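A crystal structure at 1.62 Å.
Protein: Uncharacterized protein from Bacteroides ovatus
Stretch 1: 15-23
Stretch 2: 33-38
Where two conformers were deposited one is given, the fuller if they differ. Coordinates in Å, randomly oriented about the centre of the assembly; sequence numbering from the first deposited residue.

Stretch 1, residues 15-23: MYPKANGVA
Stretch 2, residues 33-38: ANFAMN

The contact is pinned at one end by an antiparallel hydrogen-bonded pair, Ala 23 with Asn 34, their CA atoms 5.0 Å apart. Ala 23 N donates to Asn 34 O at 2.9 Å, nearly straight at 174°, and Asn 34 N returns the bond to Ala 23 O, also at 2.9 Å, at 161°. Both residues are extended, phi/psi -109/119 and -109/132, and their side chains lie on the same face of the sheet, Ala 23 CB to Asn 34 CB 4.3 Å. Asn 34 is t at chi1, with chi2 -87°, and its ND2 is satisfied elsewhere in the structure. Beside the pair, Val 22 CA makes a CA-H...O contact of 3.4 Å with Asn 34 O, so that one carbonyl receives both this contact and the bond from Ala 23.

Farther along, two waters link the backbones of Asn 20 and Ala 36: water 1 donates to Asn 20 O and accepts from Ala 36 N, both at 2.8 Å, while water 2 accepts from Asn 20 N at 2.9 Å and donates to Ala 36 O at 2.7 Å. This is not the register of the pair: from one position to the other stretch 1 spends three residues and stretch 2 two. Between the bridged and paired positions sits Gly 21 at phi/psi 61/34, a positive phi that favours glycine; Val 22 then resumes extended values, -81/131.

Stretch 1 enters from a helix that still holds Met 15 (selenomethionine). Tyr 16 is the first residue to leave helical angles, at -134/68, and opens a type I turn through Pro 17 (-62/-26) and Lys 18 (-100/0), closed by Ala 19 N to Tyr 16 O at 3.2 Å. Ala 19, at -62/141, directs its CB toward the strand.

That strand, begun earlier in the chain, runs through Met 37, and the packing centres on Phe 35, buried, p at chi1 with chi2 -74°, on a very extended backbone (-172/173). Its edge meets the face of Tyr 16 (m, chi2 -78°): centroids 4.9 Å apart, planes at 64°, Phe 35 CZ to Tyr 16 CG 3.7 Å. Ala 19 CB reaches Phe 35 CD2 at 3.8 Å, and Val 22 CG2 lies 4.1 Å from Phe 35 CB. Val 22, t at chi1, turns its other methyl to Ala 33, Val 22 CG1 to Ala 33 CB 3.7 Å.

Two residues on, Met 37, a selenomethionine with chi angles t, p, p, folds its methyl against the turn: Met 37 CE is 3.5 Å from Ala 19 N, 3.7 Å from Ala 19 CB and 4.2 Å from Tyr 16 CD1. The rule is economical: one pair fixes the register, and alternate strand residues, Phe 35 and Met 37, point toward stretch 1. Between them the stretches bury 432 Å², both sides summed.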

HETATM    1  N   MSE A  15       4.733   0.132 -17.601  1.00 12.16           N
HETATM    2  CA  MSE A  15       4.527   1.000 -16.429  1.00 11.86           C
HETATM    3  C   MSE A  15       5.838   1.482 -15.830  1.00 12.93           C
HETATM    4  O   MSE A  15       5.934   2.629 -15.369  1.00 15.29           O
HETATM    5  CB  MSE A  15       3.704   0.279 -15.366  1.00 11.61           C
HETATM    6  CG  MSE A  15       2.307   0.051 -15.826  1.00 10.78           C
HETATM    7 SE   MSE A  15       1.236  -0.750 -14.423  0.75  9.67          SE
HETATM    8  CE  MSE A  15       1.019   0.661 -13.264  1.00  9.92           C
ATOM      9  N   TYR A  16       6.812   0.561 -15.705  1.00 12.80           N
ATOM     10  CA  TYR A  16       8.043   0.790 -14.999  1.00 14.83           C
ATOM     11  C   TYR A  16       9.242   0.304 -15.808  1.00 15.15           C
ATOM     12  O   TYR A  16       9.929  -0.664 -15.429  1.00 15.80           O
ATOM     13  CB  TYR A  16       8.000   0.083 -13.632  1.00 14.22           C
ATOM     14  CG  TYR A  16       6.952   0.710 -12.740  1.00 14.20           C
ATOM     15  CD1 TYR A  16       7.194   1.894 -12.103  1.00 15.21           C
ATOM     16  CD2 TYR A  16       5.764   0.110 -12.531  1.00 14.84           C
ATOM     17  CE1 TYR A  16       6.266   2.465 -11.289  1.00 17.26           C
ATOM     18  CE2 TYR A  16       4.787   0.713 -11.786  1.00 14.07           C
ATOM     19  CZ  TYR A  16       5.050   1.885 -11.164  1.00 17.01           C
ATOM     20  OH  TYR A  16       4.093   2.531 -10.379  1.00 20.80           O
ATOM     21  N   PRO A  17       9.522   0.986 -16.940  1.00 16.31           N
ATOM     22  CA  PRO A  17      10.555   0.508 -17.865  1.00 19.06           C
ATOM     23  C   PRO A  17      11.958   0.454 -17.247  1.00 19.69           C
ATOM     24  O   PRO A  17      12.801  -0.342 -17.696  1.00 24.54           O
ATOM     25  CB  PRO A  17      10.480   1.513 -19.029  1.00 20.23           C
ATOM     26  CG  PRO A  17       9.788   2.697 -18.488  1.00 19.81           C
ATOM     27  CD  PRO A  17       8.776   2.119 -17.528  1.00 18.38           C
ATOM     28  N   LYS A  18      12.208   1.273 -16.233  1.00 19.09           N
ATOM     29  CA  LYS A  18      13.551   1.351 -15.638  1.00 21.73           C
ATOM     30  C   LYS A  18      13.697   0.554 -14.334  1.00 21.08           C
ATOM     31  O   LYS A  18      14.785   0.511 -13.748  1.00 22.87           O
ATOM     32  CB  LYS A  18      13.926   2.805 -15.393  1.00 23.94           C
ATOM     33  CG  LYS A  18      13.885   3.637 -16.662  1.00 26.42           C
ATOM     34  CD  LYS A  18      14.572   2.901 -17.835  1.00 29.78           C
ATOM     35  CE  LYS A  18      15.350   3.840 -18.716  1.00 41.08           C
ATOM     36  NZ  LYS A  18      14.637   5.068 -19.151  1.00 36.76           N
ATOM     37  N   ALA A  19      12.630  -0.093 -13.893  1.00 19.05           N
ATOM     38  CA  ALA A  19      12.727  -0.898 -12.669  1.00 19.14           C
ATOM     39  C   ALA A  19      13.731  -2.025 -12.840  1.00 20.17           C
ATOM     40  O   ALA A  19      13.795  -2.615 -13.897  1.00 20.29           O
ATOM     41  CB  ALA A  19      11.379  -1.508 -12.348  1.00 19.49           C
ATOM     42  N   ASN A  20      14.487  -2.275 -11.774  1.00 22.33           N
ATOM     43  CA  ASN A  20      15.381  -3.430 -11.663  0.60 26.63           C
ATOM     44  C   ASN A  20      15.212  -4.058 -10.300  1.00 25.01           C
ATOM     45  O   ASN A  20      14.557  -3.503  -9.418  1.00 26.74           O
ATOM     46  CB  ASN A  20      16.838  -3.038 -11.923  0.60 31.13           C
ATOM     47  CG  ASN A  20      17.344  -1.890 -11.037  0.60 33.65           C
ATOM     48  OD1 ASN A  20      16.894  -1.669  -9.906  0.60 30.87           O
ATOM     49  ND2 ASN A  20      18.337  -1.170 -11.554  0.60 38.20           N
ATOM     50  N   GLY A  21      15.791  -5.226 -10.142  1.00 25.86           N
ATOM     51  CA  GLY A  21      15.714  -5.941  -8.884  1.00 26.35           C
ATOM     52  C   GLY A  21      14.305  -6.302  -8.481  1.00 22.63           C
ATOM     53  O   GLY A  21      13.979  -6.314  -7.267  1.00 26.63           O
ATOM     54  N   VAL A  22      13.462  -6.590  -9.467  1.00 20.42           N
ATOM     55  CA  VAL A  22      12.035  -6.811  -9.188  1.00 17.47           C
ATOM     56  C   VAL A  22      11.855  -8.237  -8.687  1.00 17.42           C
ATOM     57  O   VAL A  22      12.359  -9.205  -9.326  1.00 18.86           O
ATOM     58  CB  VAL A  22      11.198  -6.642 -10.455  1.00 16.83           C
ATOM     59  CG1 VAL A  22       9.705  -6.816 -10.196  1.00 16.41           C
ATOM     60  CG2 VAL A  22      11.487  -5.296 -11.051  1.00 16.83           C
ATOM     61  N   ALA A  23      11.128  -8.360  -7.585  1.00 16.70           N
ATOM     62  CA  ALA A  23      10.803  -9.650  -6.969  1.00 17.11           C
ATOM     63  C   ALA A  23       9.330  -9.907  -7.196  1.00 15.74           C
ATOM     64  O   ALA A  23       8.498  -9.101  -6.727  1.00 14.59           O
ATOM     65  CB  ALA A  23      11.059  -9.593  -5.470  1.00 18.07           C
ATOM     66  N   ALA A  33       4.624  -7.368  -8.198  1.00 11.58           N
ATOM     67  CA  ALA A  33       5.978  -6.942  -8.466  1.00 11.79           C
ATOM     68  C   ALA A  33       6.450  -6.008  -7.334  1.00 12.10           C
ATOM     69  O   ALA A  33       5.827  -4.937  -7.113  1.00 11.68           O
ATOM     70  CB  ALA A  33       6.038  -6.183  -9.783  1.00 11.45           C
ATOM     71  N   ASN A  34       7.507  -6.417  -6.632  1.00 13.21           N
ATOM     72  CA  ASN A  34       8.083  -5.639  -5.539  1.00 14.13           C
ATOM     73  C   ASN A  34       9.403  -5.081  -5.971  1.00 15.47           C
ATOM     74  O   ASN A  34      10.288  -5.864  -6.421  1.00 15.37           O
ATOM     75  CB  ASN A  34       8.266  -6.519  -4.295  1.00 16.83           C
ATOM     76  CG  ASN A  34       9.008  -5.812  -3.185  1.00 19.56           C
ATOM     77  OD1 ASN A  34      10.238  -5.831  -3.145  1.00 26.09           O
ATOM     78  ND2 ASN A  34       8.300  -5.069  -2.381  1.00 20.35           N
ATOM     79  N   PHE A  35       9.631  -3.781  -5.753  1.00 15.38           N
ATOM     80  CA  PHE A  35      10.871  -3.104  -6.216  1.00 16.67           C
ATOM     81  C   PHE A  35      10.948  -1.682  -5.657  1.00 18.96           C
ATOM     82  O   PHE A  35       9.953  -1.167  -5.155  1.00 18.19           O
ATOM     83  CB  PHE A  35      10.904  -2.993  -7.754  1.00 16.14           C
ATOM     84  CG  PHE A  35       9.764  -2.232  -8.349  1.00 14.92           C
ATOM     85  CD1 PHE A  35       8.499  -2.793  -8.419  1.00 14.53           C
ATOM     86  CD2 PHE A  35       9.930  -0.971  -8.867  1.00 14.14           C
ATOM     87  CE1 PHE A  35       7.452  -2.132  -8.984  1.00 14.29           C
ATOM     88  CE2 PHE A  35       8.844  -0.284  -9.431  1.00 13.97           C
ATOM     89  CZ  PHE A  35       7.612  -0.863  -9.448  1.00 13.08           C
ATOM     90  N   ALA A  36      12.087  -1.015  -5.876  1.00 18.88           N
ATOM     91  CA  ALA A  36      12.256   0.382  -5.473  1.00 21.94           C
ATOM     92  C   ALA A  36      12.308   1.293  -6.690  1.00 22.37           C
ATOM     93  O   ALA A  36      12.870   0.935  -7.718  1.00 25.27           O
ATOM     94  CB  ALA A  36      13.564   0.528  -4.679  1.00 24.55           C
HETATM   95  N   MSE A  37      11.722   2.476  -6.590  1.00 23.23           N
HETATM   96  CA  MSE A  37      11.632   3.403  -7.746  1.00 27.90           C
HETATM   97  C   MSE A  37      11.704   4.812  -7.196  1.00 35.25           C
HETATM   98  O   MSE A  37      10.871   5.198  -6.366  1.00 32.40           O
HETATM   99  CB  MSE A  37      10.291   3.147  -8.489  1.00 30.49           C
HETATM  100  CG  MSE A  37       9.918   4.045  -9.687  1.00 35.10           C
HETATM  101 SE   MSE A  37      11.256   4.030 -11.105  0.75 49.48          SE
HETATM  102  CE  MSE A  37      11.368   2.147 -11.511  1.00 24.73           C
ATOM    103  N   ASN A  38      12.718   5.568  -7.649  1.00 51.44           N
ATOM    104  CA  ASN A  38      12.936   6.983  -7.257  1.00 52.57           C
ATOM    105  C   ASN A  38      12.832   7.187  -5.757  1.00 44.13           C
ATOM    106  O   ASN A  38      12.131   8.089  -5.288  1.00 53.68           O
ATOM    107  CB  ASN A  38      11.927   7.902  -7.956  1.00 56.02           C
ATOM    108  CG  ASN A  38      11.930   7.739  -9.461  1.00 65.17           C
ATOM    109  OD1 ASN A  38      12.979   7.804 -10.094  1.00 72.77           O
ATOM    110  ND2 ASN A  38      10.751   7.522 -10.046  1.00 74.87           N
TER
HETATM  111  O   HOH W   1      14.320  -2.505  -6.774  1.00 25.71           O
HETATM  112  O   HOH W   2      14.317  -0.407  -9.546  1.00 26.08           O